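Side-chain contacts in Serine/threonine-protein kinase Tel1 (Chaetomium thermophilum, PDB 6SKY), which phosphorylates serine and threonine residues of proteins with ATP and probably switches on checkpoint signalling when DNA is damaged: residues A2157-I2162 / K2238-L2243; E2180-S2185 / A2211-D2216; V2202-K2207 / Q2228-D2233; S2222-L2227 / A2259-P2264. All coordinates share one frame; numbering follows the deposited sequence.

Contact 1: A2157-I2162 / K2238-L2243; sequences ARLVQI and KQSVPL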
loop_
_atom_site.group_PDB
_atom_site.type_symbol
_atom_site.label_atom_id
_atom_site.label_comp_id
_atom_site.label_asym_id
_atom_site.label_seq_id
_atom_site.Cartn_x
_atom_site.Cartn_y
_atom_site.Cartn_z
ATOM N N ALA A 2157 0.677 28.407 -30.412
ATOM C CA ALA A 2157 0.920 26.973 -30.463
ATOM C C ALA A 2157 1.392 26.445 -29.118
ATOM O O ALA A 2157 0.962 25.374 -28.674
ATOM C CB ALA A 2157 1.940 26.665 -31.552
ATOM N N ARG A 2158 2.259 27.195 -28.440
ATOM C CA ARG A 2158 2.727 26.775 -27.128
ATOM C C ARG A 2158 1.591 26.743 -26.121
ATOM O O ARG A 2158 1.470 25.795 -25.337
ATOM C CB ARG A 2158 3.825 27.711 -26.656
ATOM C CG ARG A 2158 4.714 27.105 -25.636
ATOM C CD ARG A 2158 5.405 25.916 -26.218
ATOM N NE ARG A 2158 6.750 25.788 -25.697
ATOM C CZ ARG A 2158 7.704 25.092 -26.292
ATOM N NH1 ARG A 2158 8.908 25.029 -25.750
ATOM N NH2 ARG A 2158 7.455 24.465 -27.431
ATOM N N LEU A 2159 0.748 27.770 -26.126
ATOM C CA LEU A 2159 -0.359 27.819 -25.185
ATOM C C LEU A 2159 -1.327 26.670 -25.411
ATOM O O LEU A 2159 -1.826 26.071 -24.450
ATOM C CB LEU A 2159 -1.068 29.159 -25.313
ATOM C CG LEU A 2159 -1.995 29.527 -24.172
ATOM C CD1 LEU A 2159 -1.255 29.391 -22.878
ATOM C CD2 LEU A 2159 -2.467 30.936 -24.365
ATOM N N VAL A 2160 -1.595 26.332 -26.673
ATOM C CA VAL A 2160 -2.532 25.249 -26.934
ATOM C C VAL A 2160 -1.919 23.906 -26.561
ATOM O O VAL A 2160 -2.627 23.005 -26.093
ATOM C CB VAL A 2160 -3.006 25.297 -28.398
ATOM C CG1 VAL A 2160 -2.348 24.237 -29.228
ATOM C CG2 VAL A 2160 -4.497 25.140 -28.458
ATOM N N GLN A 2161 -0.601 23.761 -26.704
ATOM C CA GLN A 2161 0.050 22.537 -26.254
ATOM C C GLN A 2161 -0.056 22.380 -24.746
ATOM O O GLN A 2161 -0.338 21.287 -24.240
ATOM C CB GLN A 2161 1.509 22.544 -26.677
ATOM C CG GLN A 2161 2.279 21.351 -26.214
ATOM C CD GLN A 2161 3.752 21.532 -26.380
ATOM O OE1 GLN A 2161 4.216 22.605 -26.724
ATOM N NE2 GLN A 2161 4.503 20.483 -26.131
ATOM N N ILE A 2162 0.167 23.467 -24.012
ATOM C CA ILE A 2162 0.061 23.429 -22.558
ATOM C C ILE A 2162 -1.346 23.038 -22.135
ATOM O O ILE A 2162 -1.537 22.189 -21.256
ATOM C CB ILE A 2162 0.476 24.783 -21.966
ATOM C CG1 ILE A 2162 1.977 24.971 -22.123
ATOM C CG2 ILE A 2162 0.086 24.878 -20.520
ATOM C CD1 ILE A 2162 2.426 26.336 -21.808
ATOM N N LYS A 2238 -2.021 38.147 -13.715
ATOM C CA LYS A 2238 -1.359 38.220 -15.013
ATOM C C LYS A 2238 -0.815 36.836 -15.344
ATOM O O LYS A 2238 0.360 36.529 -15.147
ATOM C CB LYS A 2238 -0.268 39.278 -14.990
ATOM C CG LYS A 2238 -0.801 40.655 -14.635
ATOM C CD LYS A 2238 0.297 41.697 -14.536
ATOM C CE LYS A 2238 -0.281 43.035 -14.105
ATOM N NZ LYS A 2238 0.771 44.055 -13.850
ATOM N N GLN A 2239 -1.700 35.991 -15.863
ATOM C CA GLN A 2239 -1.388 34.576 -16.035
ATOM C C GLN A 2239 -2.298 34.006 -17.106
ATOM O O GLN A 2239 -3.509 33.924 -16.896
ATOM C CB GLN A 2239 -1.583 33.827 -14.719
ATOM C CG GLN A 2239 -0.705 32.617 -14.524
ATOM C CD GLN A 2239 0.577 32.952 -13.807
ATOM O OE1 GLN A 2239 0.766 34.069 -13.351
ATOM N NE2 GLN A 2239 1.466 31.984 -13.702
ATOM N N SER A 2240 -1.733 33.627 -18.246
ATOM C CA SER A 2240 -2.474 32.792 -19.175
ATOM C C SER A 2240 -2.613 31.396 -18.584
ATOM O O SER A 2240 -1.835 30.990 -17.719
ATOM C CB SER A 2240 -1.777 32.747 -20.527
ATOM O OG SER A 2240 -0.383 32.888 -20.368
ATOM N N VAL A 2241 -3.605 30.654 -19.063
ATOM C CA VAL A 2241 -4.080 29.473 -18.345
ATOM C C VAL A 2241 -4.411 29.918 -16.927
ATOM O O VAL A 2241 -3.632 29.662 -16.001
ATOM C CB VAL A 2241 -3.055 28.329 -18.342
ATOM C CG1 VAL A 2241 -3.703 27.067 -17.848
ATOM C CG2 VAL A 2241 -2.492 28.119 -19.718
ATOM N N PRO A 2242 -5.531 30.607 -16.719
ATOM C CA PRO A 2242 -5.756 31.314 -15.456
ATOM C C PRO A 2242 -5.818 30.370 -14.268
ATOM O O PRO A 2242 -5.954 29.153 -14.392
ATOM C CB PRO A 2242 -7.103 32.012 -15.671
ATOM C CG PRO A 2242 -7.400 31.878 -17.120
ATOM C CD PRO A 2242 -6.725 30.636 -17.572
ATOM N N LEU A 2243 -5.723 30.968 -13.087
ATOM C CA LEU A 2243 -5.787 30.229 -11.834
ATOM C C LEU A 2243 -6.309 31.189 -10.779
ATOM O O LEU A 2243 -5.660 32.195 -10.493
ATOM C CB LEU A 2243 -4.420 29.682 -11.451
ATOM C CG LEU A 2243 -4.253 29.217 -10.011
ATOM C CD1 LEU A 2243 -5.132 28.021 -9.737
ATOM C CD2 LEU A 2243 -2.810 28.888 -9.742
#

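Contact 2: E2180-S2185 / A2211-D2216; sequences ETLNLS and ANALWD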
loop_
_atom_site.group_PDB
_atom_site.type_symbol
_atom_site.label_atom_id
_atom_site.label_comp_id
_atom_site.label_asym_id
_atom_site.label_seq_id
_atom_site.Cartn_x
_atom_site.Cartn_y
_atom_site.Cartn_z
ATOM N N GLU A 2180 1.866 8.077 -15.747
ATOM C CA GLU A 2180 1.537 8.987 -16.830
ATOM C C GLU A 2180 1.374 10.415 -16.341
ATOM O O GLU A 2180 1.771 11.352 -17.036
ATOM C CB GLU A 2180 0.279 8.520 -17.545
ATOM C CG GLU A 2180 0.459 7.238 -18.304
ATOM C CD GLU A 2180 1.592 7.307 -19.306
ATOM O OE1 GLU A 2180 1.855 8.400 -19.851
ATOM O OE2 GLU A 2180 2.230 6.265 -19.555
ATOM N N THR A 2181 0.811 10.612 -15.151
ATOM C CA THR A 2181 0.770 11.956 -14.588
ATOM C C THR A 2181 2.168 12.449 -14.257
ATOM O O THR A 2181 2.470 13.631 -14.433
ATOM C CB THR A 2181 -0.104 11.994 -13.342
ATOM O OG1 THR A 2181 0.466 11.152 -12.339
ATOM C CG2 THR A 2181 -1.486 11.520 -13.653
ATOM N N LEU A 2182 3.035 11.555 -13.789
ATOM C CA LEU A 2182 4.421 11.927 -13.532
ATOM C C LEU A 2182 5.126 12.351 -14.813
ATOM O O LEU A 2182 5.789 13.394 -14.855
ATOM C CB LEU A 2182 5.136 10.752 -12.881
ATOM C CG LEU A 2182 6.289 11.000 -11.934
ATOM C CD1 LEU A 2182 5.947 12.136 -11.025
ATOM C CD2 LEU A 2182 6.492 9.756 -11.146
ATOM N N ASN A 2183 4.995 11.547 -15.870
ATOM C CA ASN A 2183 5.564 11.884 -17.170
ATOM C C ASN A 2183 5.064 13.228 -17.663
ATOM O O ASN A 2183 5.848 14.067 -18.119
ATOM C CB ASN A 2183 5.215 10.807 -18.184
ATOM C CG ASN A 2183 5.990 9.546 -17.985
ATOM O OD1 ASN A 2183 7.104 9.562 -17.491
ATOM N ND2 ASN A 2183 5.412 8.437 -18.387
ATOM N N LEU A 2184 3.751 13.448 -17.590
ATOM C CA LEU A 2184 3.177 14.684 -18.097
ATOM C C LEU A 2184 3.644 15.891 -17.306
ATOM O O LEU A 2184 3.963 16.926 -17.890
ATOM C CB LEU A 2184 1.661 14.601 -18.078
ATOM C CG LEU A 2184 1.030 14.198 -19.396
ATOM C CD1 LEU A 2184 -0.435 14.008 -19.207
ATOM C CD2 LEU A 2184 1.287 15.265 -20.414
ATOM N N SER A 2185 3.683 15.795 -15.979
ATOM C CA SER A 2185 4.078 16.961 -15.207
ATOM C C SER A 2185 5.558 17.258 -15.367
ATOM O O SER A 2185 5.948 18.426 -15.378
ATOM C CB SER A 2185 3.715 16.781 -13.741
ATOM O OG SER A 2185 4.699 16.053 -13.056
ATOM N N ALA A 2211 2.395 19.845 -8.178
ATOM C CA ALA A 2211 1.917 19.575 -6.830
ATOM C C ALA A 2211 0.868 18.475 -6.823
ATOM O O ALA A 2211 0.822 17.662 -5.899
ATOM C CB ALA A 2211 1.359 20.846 -6.207
ATOM N N ASN A 2212 0.012 18.434 -7.841
ATOM C CA ASN A 2212 -0.977 17.364 -7.928
ATOM C C ASN A 2212 -0.316 16.009 -8.105
ATOM O O ASN A 2212 -0.740 15.018 -7.503
ATOM C CB ASN A 2212 -1.936 17.629 -9.076
ATOM C CG ASN A 2212 -3.010 18.594 -8.714
ATOM O OD1 ASN A 2212 -3.446 18.640 -7.576
ATOM N ND2 ASN A 2212 -3.458 19.371 -9.680
ATOM N N ALA A 2213 0.723 15.942 -8.932
ATOM C CA ALA A 2213 1.453 14.690 -9.090
ATOM C C ALA A 2213 2.067 14.239 -7.770
ATOM O O ALA A 2213 1.951 13.071 -7.380
ATOM C CB ALA A 2213 2.523 14.847 -10.160
ATOM N N LEU A 2214 2.720 15.163 -7.059
ATOM C CA LEU A 2214 3.280 14.834 -5.749
ATOM C C LEU A 2214 2.211 14.310 -4.803
ATOM O O LEU A 2214 2.393 13.275 -4.162
ATOM C CB LEU A 2214 3.964 16.051 -5.142
ATOM C CG LEU A 2214 5.332 16.401 -5.703
ATOM C CD1 LEU A 2214 5.882 17.620 -5.021
ATOM C CD2 LEU A 2214 6.252 15.238 -5.535
ATOM N N TRP A 2215 1.088 15.014 -4.699
ATOM C CA TRP A 2215 0.036 14.587 -3.788
ATOM C C TRP A 2215 -0.489 13.214 -4.148
ATOM O O TRP A 2215 -0.842 12.430 -3.265
ATOM C CB TRP A 2215 -1.109 15.590 -3.787
ATOM C CG TRP A 2215 -2.247 15.192 -2.913
ATOM C CD1 TRP A 2215 -3.365 14.530 -3.288
ATOM C CD2 TRP A 2215 -2.379 15.438 -1.512
ATOM N NE1 TRP A 2215 -4.189 14.345 -2.216
ATOM C CE2 TRP A 2215 -3.602 14.893 -1.109
ATOM C CE3 TRP A 2215 -1.579 16.067 -0.559
ATOM C CZ2 TRP A 2215 -4.044 14.957 0.196
ATOM C CZ3 TRP A 2215 -2.021 16.127 0.731
ATOM C CH2 TRP A 2215 -3.239 15.577 1.099
ATOM N N ASP A 2216 -0.562 12.900 -5.434
ATOM C CA ASP A 2216 -1.080 11.596 -5.816
ATOM C C ASP A 2216 -0.052 10.486 -5.700
ATOM O O ASP A 2216 -0.423 9.316 -5.786
ATOM C CB ASP A 2216 -1.647 11.654 -7.230
ATOM C CG ASP A 2216 -2.998 12.339 -7.274
ATOM O OD1 ASP A 2216 -3.047 13.566 -7.487
ATOM O OD2 ASP A 2216 -4.020 11.657 -7.061
#

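Contact 3: V2202-K2207 / Q2228-D2233; sequences VDAAIK and QAIDKD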
loop_
_atom_site.group_PDB
_atom_site.type_symbol
_atom_site.label_atom_id
_atom_site.label_comp_id
_atom_site.label_asym_id
_atom_site.label_seq_id
_atom_site.Cartn_x
_atom_site.Cartn_y
_atom_site.Cartn_z
ATOM N N VAL A 2202 2.795 30.866 -17.528
ATOM C CA VAL A 2202 2.135 29.588 -17.306
ATOM C C VAL A 2202 2.806 28.828 -16.175
ATOM O O VAL A 2202 2.715 27.601 -16.108
ATOM C CB VAL A 2202 2.125 28.736 -18.584
ATOM C CG1 VAL A 2202 1.233 29.357 -19.625
ATOM C CG2 VAL A 2202 3.524 28.578 -19.110
ATOM N N ASP A 2203 3.481 29.536 -15.275
ATOM C CA ASP A 2203 4.196 28.839 -14.215
ATOM C C ASP A 2203 3.275 28.375 -13.099
ATOM O O ASP A 2203 3.543 27.342 -12.483
ATOM C CB ASP A 2203 5.292 29.730 -13.646
ATOM C CG ASP A 2203 4.831 31.141 -13.441
ATOM O OD1 ASP A 2203 4.076 31.638 -14.297
ATOM O OD2 ASP A 2203 5.215 31.756 -12.424
ATOM N N ALA A 2204 2.189 29.098 -12.835
ATOM C CA ALA A 2204 1.314 28.731 -11.730
ATOM C C ALA A 2204 0.539 27.456 -12.028
ATOM O O ALA A 2204 0.441 26.575 -11.172
ATOM C CB ALA A 2204 0.361 29.873 -11.416
ATOM N N ALA A 2205 0.001 27.324 -13.238
ATOM C CA ALA A 2205 -0.744 26.118 -13.584
ATOM C C ALA A 2205 0.173 24.908 -13.689
ATOM O O ALA A 2205 -0.202 23.797 -13.298
ATOM C CB ALA A 2205 -1.497 26.333 -14.887
ATOM N N ILE A 2206 1.391 25.107 -14.177
ATOM C CA ILE A 2206 2.323 23.999 -14.315
ATOM C C ILE A 2206 2.849 23.564 -12.954
ATOM O O ILE A 2206 3.006 22.365 -12.684
ATOM C CB ILE A 2206 3.448 24.396 -15.279
ATOM C CG1 ILE A 2206 2.897 24.467 -16.699
ATOM C CG2 ILE A 2206 4.575 23.422 -15.200
ATOM C CD1 ILE A 2206 3.869 24.950 -17.703
ATOM N N LYS A 2207 3.087 24.518 -12.056
ATOM C CA LYS A 2207 3.504 24.149 -10.712
ATOM C C LYS A 2207 2.365 23.525 -9.925
ATOM O O LYS A 2207 2.603 22.640 -9.098
ATOM C CB LYS A 2207 4.074 25.363 -9.993
ATOM C CG LYS A 2207 5.447 25.746 -10.498
ATOM C CD LYS A 2207 6.047 26.887 -9.708
ATOM C CE LYS A 2207 5.226 28.148 -9.853
ATOM N NZ LYS A 2207 5.800 29.291 -9.102
ATOM N N GLN A 2228 1.888 26.303 -1.311
ATOM C CA GLN A 2228 2.098 27.536 -0.564
ATOM C C GLN A 2228 3.123 28.432 -1.234
ATOM O O GLN A 2228 3.019 29.656 -1.149
ATOM C CB GLN A 2228 2.529 27.219 0.856
ATOM C CG GLN A 2228 1.435 26.675 1.717
ATOM C CD GLN A 2228 1.949 26.146 3.013
ATOM O OE1 GLN A 2228 3.126 25.852 3.144
ATOM N NE2 GLN A 2228 1.075 26.028 3.988
ATOM N N ALA A 2229 4.122 27.850 -1.894
ATOM C CA ALA A 2229 5.055 28.659 -2.667
ATOM C C ALA A 2229 4.373 29.299 -3.867
ATOM O O ALA A 2229 4.663 30.447 -4.206
ATOM C CB ALA A 2229 6.235 27.810 -3.113
ATOM N N ILE A 2230 3.484 28.566 -4.538
ATOM C CA ILE A 2230 2.689 29.178 -5.604
ATOM C C ILE A 2230 1.907 30.361 -5.065
ATOM O O ILE A 2230 1.811 31.407 -5.707
ATOM C CB ILE A 2230 1.737 28.156 -6.246
ATOM C CG1 ILE A 2230 2.492 27.036 -6.922
ATOM C CG2 ILE A 2230 0.870 28.821 -7.263
ATOM C CD1 ILE A 2230 1.578 25.998 -7.427
ATOM N N ASP A 2231 1.317 30.208 -3.886
ATOM C CA ASP A 2231 0.469 31.269 -3.360
ATOM C C ASP A 2231 1.277 32.462 -2.879
ATOM O O ASP A 2231 0.797 33.597 -2.937
ATOM C CB ASP A 2231 -0.397 30.740 -2.226
ATOM C CG ASP A 2231 -1.130 31.839 -1.508
ATOM O OD1 ASP A 2231 -1.793 32.651 -2.183
ATOM O OD2 ASP A 2231 -1.046 31.899 -0.265
ATOM N N LYS A 2232 2.497 32.232 -2.404
ATOM C CA LYS A 2232 3.297 33.322 -1.859
ATOM C C LYS A 2232 3.855 34.202 -2.967
ATOM O O LYS A 2232 3.529 35.389 -3.057
ATOM C CB LYS A 2232 4.419 32.751 -0.998
ATOM C CG LYS A 2232 5.453 33.755 -0.578
ATOM C CD LYS A 2232 6.641 33.051 0.047
ATOM C CE LYS A 2232 7.777 34.014 0.331
ATOM N NZ LYS A 2232 8.994 33.299 0.808
ATOM N N ASP A 2233 4.687 33.635 -3.835
ATOM C CA ASP A 2233 5.369 34.400 -4.874
ATOM C C ASP A 2233 4.863 33.940 -6.236
ATOM O O ASP A 2233 5.472 33.102 -6.898
ATOM C CB ASP A 2233 6.892 34.242 -4.758
ATOM C CG ASP A 2233 7.654 35.333 -5.496
ATOM O OD1 ASP A 2233 7.906 36.397 -4.893
ATOM O OD2 ASP A 2233 8.000 35.129 -6.679
#

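Contact 4: S2222-L2227 / A2259-P2264; sequences SSIRML and ARLESP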
loop_
_atom_site.group_PDB
_atom_site.type_symbol
_atom_site.label_atom_id
_atom_site.label_comp_id
_atom_site.label_asym_id
_atom_site.label_seq_id
_atom_site.Cartn_x
_atom_site.Cartn_y
_atom_site.Cartn_z
ATOM N N SER A 2222 5.352 17.767 0.719
ATOM C CA SER A 2222 5.964 18.400 -0.442
ATOM C C SER A 2222 4.923 19.112 -1.288
ATOM O O SER A 2222 5.151 20.233 -1.754
ATOM C CB SER A 2222 6.698 17.357 -1.271
ATOM O OG SER A 2222 7.423 16.480 -0.439
ATOM N N SER A 2223 3.767 18.481 -1.482
ATOM C CA SER A 2223 2.683 19.101 -2.229
ATOM C C SER A 2223 2.173 20.357 -1.543
ATOM O O SER A 2223 1.923 21.374 -2.200
ATOM C CB SER A 2223 1.558 18.097 -2.408
ATOM O OG SER A 2223 0.331 18.750 -2.625
ATOM N N ILE A 2224 2.012 20.313 -0.222
ATOM C CA ILE A 2224 1.531 21.486 0.502
ATOM C C ILE A 2224 2.535 22.627 0.412
ATOM O O ILE A 2224 2.157 23.786 0.211
ATOM C CB ILE A 2224 1.218 21.111 1.957
ATOM C CG1 ILE A 2224 0.059 20.130 2.004
ATOM C CG2 ILE A 2224 0.886 22.331 2.751
ATOM C CD1 ILE A 2224 -0.119 19.481 3.331
ATOM N N ARG A 2225 3.827 22.324 0.556
ATOM C CA ARG A 2225 4.842 23.368 0.470
ATOM C C ARG A 2225 4.895 23.971 -0.923
ATOM O O ARG A 2225 5.079 25.182 -1.079
ATOM C CB ARG A 2225 6.205 22.813 0.853
ATOM C CG ARG A 2225 6.308 22.280 2.250
ATOM C CD ARG A 2225 5.756 23.238 3.264
ATOM N NE ARG A 2225 5.844 22.679 4.606
ATOM C CZ ARG A 2225 5.155 23.124 5.648
ATOM N NH1 ARG A 2225 5.305 22.557 6.832
ATOM N NH2 ARG A 2225 4.317 24.131 5.505
ATOM N N MET A 2226 4.719 23.139 -1.946
ATOM C CA MET A 2226 4.711 23.625 -3.318
ATOM C C MET A 2226 3.530 24.546 -3.582
ATOM O O MET A 2226 3.683 25.597 -4.216
ATOM C CB MET A 2226 4.693 22.430 -4.256
ATOM C CG MET A 2226 5.330 22.673 -5.568
ATOM S SD MET A 2226 5.817 21.153 -6.357
ATOM C CE MET A 2226 6.511 21.846 -7.842
ATOM N N LEU A 2227 2.344 24.182 -3.097
ATOM C CA LEU A 2227 1.184 25.047 -3.283
ATOM C C LEU A 2227 1.333 26.351 -2.521
ATOM O O LEU A 2227 0.942 27.411 -3.013
ATOM C CB LEU A 2227 -0.087 24.333 -2.848
ATOM C CG LEU A 2227 -0.635 23.197 -3.695
ATOM C CD1 LEU A 2227 -1.843 22.654 -3.025
ATOM C CD2 LEU A 2227 -0.971 23.689 -5.064
ATOM N N ALA A 2259 -3.687 16.326 6.124
ATOM C CA ALA A 2259 -2.405 15.976 6.715
ATOM C C ALA A 2259 -2.275 16.400 8.166
ATOM O O ALA A 2259 -1.256 16.097 8.787
ATOM C CB ALA A 2259 -1.268 16.595 5.909
ATOM N N ARG A 2260 -3.274 17.083 8.720
ATOM C CA ARG A 2260 -3.254 17.571 10.096
ATOM C C ARG A 2260 -2.067 18.481 10.353
ATOM O O ARG A 2260 -1.572 18.566 11.472
ATOM C CB ARG A 2260 -3.248 16.427 11.102
ATOM C CG ARG A 2260 -4.365 15.450 10.950
ATOM C CD ARG A 2260 -5.661 16.091 11.265
ATOM N NE ARG A 2260 -6.739 15.119 11.269
ATOM C CZ ARG A 2260 -7.211 14.548 12.367
ATOM N NH1 ARG A 2260 -8.198 13.670 12.289
ATOM N NH2 ARG A 2260 -6.696 14.860 13.543
ATOM N N LEU A 2261 -1.606 19.173 9.319
ATOM C CA LEU A 2261 -0.374 19.933 9.419
ATOM C C LEU A 2261 -0.520 21.170 10.283
ATOM O O LEU A 2261 0.488 21.709 10.739
ATOM C CB LEU A 2261 0.095 20.324 8.026
ATOM C CG LEU A 2261 1.560 20.677 7.875
ATOM C CD1 LEU A 2261 2.388 19.516 8.330
ATOM C CD2 LEU A 2261 1.847 20.992 6.446
ATOM N N GLU A 2262 -1.739 21.639 10.512
ATOM C CA GLU A 2262 -1.977 22.799 11.351
ATOM C C GLU A 2262 -3.251 22.575 12.141
ATOM O O GLU A 2262 -4.067 21.717 11.806
ATOM C CB GLU A 2262 -2.089 24.081 10.535
ATOM C CG GLU A 2262 -0.807 24.453 9.834
ATOM C CD GLU A 2262 -0.984 25.582 8.865
ATOM O OE1 GLU A 2262 -1.971 26.325 9.005
ATOM O OE2 GLU A 2262 -0.138 25.724 7.960
ATOM N N SER A 2263 -3.413 23.353 13.195
ATOM C CA SER A 2263 -4.583 23.199 14.034
ATOM C C SER A 2263 -5.816 23.711 13.298
ATOM O O SER A 2263 -5.732 24.696 12.567
ATOM C CB SER A 2263 -4.412 23.953 15.343
ATOM O OG SER A 2263 -4.650 25.333 15.160
ATOM N N PRO A 2264 -6.970 23.084 13.492
ATOM C CA PRO A 2264 -8.174 23.491 12.760
ATOM C C PRO A 2264 -8.627 24.918 13.014
ATOM O O PRO A 2264 -9.584 25.379 12.393
ATOM C CB PRO A 2264 -9.221 22.489 13.250
ATOM C CG PRO A 2264 -8.683 21.944 14.488
ATOM C CD PRO A 2264 -7.222 21.898 14.316
#

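Contact 1: A2157-I2162 / K2238-L2243
Ser2240 gives its hydroxyl OG to the backbone carbonyl of Ser2201 in a hydrogen bond and presents its CB to Leu2159, whose CD1 lies 4.1 Å from Ser2240 CB. The setting is the FAT domain, an alpha-solenoid of TPR-like helices: here one flank of helix 2154-2174 meets the loop that runs from helix 2220-2232 to helix 2245-2259. What joins them is carbon against carbon, while the serine hydroxyl is satisfied by Ser2201 O, shortly before helix 2203-2217. Val2241 carries the larger share of the loop's side. Its CG2 touches Leu2159 CD1 at 3.6 Å, the leucine and valine running side by side, head to tail. Leu2159 brings CD1 there with CG anti to the backbone N, chi1 -164°; its other methyl, CD2, is 4.3 Å from Ser2240 CB. One turn further along the helix, Ile2162 backs the same valine branch, with Ile2162 CG2 4.2 Å from Val2241 CG2. The helix keeps its backbone at a distance, Leu2159 CA and Val2241 CA standing 8.0 Å apart, and the gap is spanned by side chains. Elsewhere on the helix, Arg2158 is hydrogen-bonded to Ser2142 and Ser2194, and Gln2161 packs on helix 2124-2143. The valine also bridges to a third element, its side chain packing on Ala2205 of helix 2203-2217. Val2241 CG2 is thus faced by one methyl from each of two helix residues three positions apart, Leu2159 CD1 and Ile2162 CG2.

Contact 2: E2180-S2185 / A2211-D2216
Ala2213 points its CB toward helix 2178-2189, where Thr2181, Leu2182 and Ser2185 lie around it. Two antiparallel helices of the FAT alpha-solenoid pack here: the short segments run at 154° to each other with their axes 9.5 Å apart. The small alanine lets the backbones come close, Leu2182 CA and Ala2213 CA being 6.0 Å apart. The three residues opposite meet that methyl in different ways. Thr2181 also faces the alanine, but its hydroxyl is engaged with the carbonyl of Arg2178 one turn back, and its own backbone O is the nearer atom, 4.4 Å from Ala2213 CB. Leu2182 starts out across the interface rather than into it, and bends its CD1 round to 4.5 Å from Ala2213 CB, a loose apolar touch. Its side chain is covered as well by Phe1958 of the second subunit, and Leu1939 of that subunit packs on both Ser2185 and Leu2214, which places this buried contact at the dimer interface. Ser2185, like Thr2181, is directed toward the alanine's helix. A chi1 of 84° sets OG between its backbone N and carbonyl carbon, from where it makes a weak hydrogen bond back to its own helix, OG to Leu2182 O at 3.4 Å. The same oxygen gives the nearest touch across the two segments, Ser2185 OG lying 3.8 Å from Ala2213 CB.

Contact 3: V2202-K2207 / Q2228-D2233
Ile2230 pushes its side chain between Ala2204 and Lys2207, joining two consecutive helices of the FAT solenoid, 2203-2217 and 2220-2232. Together they form a helical hairpin, consistent with the TPR-like build of this domain, and the start of the first helix lies beside the end of the second. Apolar packing dominates. Ile2230 CD1 lies 3.6 Å from Lys2207 CB, and it also touches the backbone carbonyl carbon of that lysine. The lysine and isoleucine chains pass alongside with reversed directions: the lysine is bent at chi3 (-63°), which brings its CE to 4.2 Å from Ile2230 CG1, so that its aliphatic part lies against the isoleucine. The other branch, Ile2230 CG2, meets Ala2204 CB at 4.3 Å. Contacts to backbone add to this, with Ala2204 O 4.0 Å from Ile2230 CD1. Around the pair, Leu2248 of helix 2245-2259 packs on Ile2230, and Leu2236 and Leu2243 pack on Ala2204, extending the apolar patch. Cutting the isoleucine back to an alanine would probably open a gap beside Ala2204, Lys2207 and Leu2248 and leave the lysine chain freer to turn. Charge plays a lesser part at the margin. Lys2207 and Asp2233 carry opposite charges, yet Lys2207 NZ and Asp2233 OD2 are 6.7 Å apart, so any attraction is probably long-range. Separately, Asp2231 forms a salt bridge with Arg2245, tying this helix to helix 2245-2259. The closest approach of the ammonium to the aspartate is to its backbone, Lys2207 NZ standing 4.4 Å from Asp2233 O.

Contact 4: S2222-L2227 / A2259-P2264
Ile2224 sets CG1 anti to its carbonyl carbon (chi1 -65°) and Leu2261 sets CG anti to its backbone N (chi1 -159°), and the two side chains meet end on through their methyls. Both methyls of the isoleucine meet a single leucine methyl: Ile2224 CD1 is 4.0 Å from Leu2261 CD2, and Ile2224 CG2 is equally far from it. Ile2224 CD1 serves a second partner too, lying 4.0 Å from Ala2259 CB. Arg2225 comes at Leu2261 from the opposite direction; its bend at chi2 (-49°) turns a guanidinium face to the methyl, Leu2261 CD2 lying 3.6 Å above the plane of the Arg2225 guanidinium, displaced from the centre of the group. The nearest atom of the group is NH1, with Arg2225 NH1 to Leu2261 CD2 at 3.8 Å. The one leucine methyl thus touches both the isoleucine methyls and a face of the guanidinium. The guanidinium is steadied from its own helix by a hydrogen bond from Arg2225 NH2 to Gln2228 OE1. Glu2262 stands further off, with its OE2 5.3 Å from Arg2225 NH2, a spacing at which only a diffuse attraction is likely. After Ala2259 the chain leaves helix 2245-2259 through a Schellman motif at Arg2260, and Leu2261 follows. That arginine makes a salt bridge with Asp2922 of the second subunit, and Ala2259 O is hydrogen-bonded to Asn2921 of the same subunit, both partners in its FATC region. Packing of this kind, a helix flank against the turn between two later helices, belongs to the FAT alpha-solenoid, here at its dimer interface.

All four contacts lie in one run of FAT-domain helices, away from the nucleotide and magnesium site. Helix 2203-2217 takes part in contacts 2 and 3, whose centres are about 15 Å apart, and helix 2220-2232 in contacts 3 and 4, their centres also about 15 Å apart. Contact 1 brings the loop after helix 2220-2232 back to helix 2154-2174, and it touches contact 3, about 14 Å away between centres, through Ile2162 on Val2202 and Leu2243 on Ala2204. Contacts 2 and 4 meet where Leu2214 packs on Ser2222 and Met2226, and both touch the second subunit. Contacts 1 and 4 are the most distant pair, with centres about 27 Å apart.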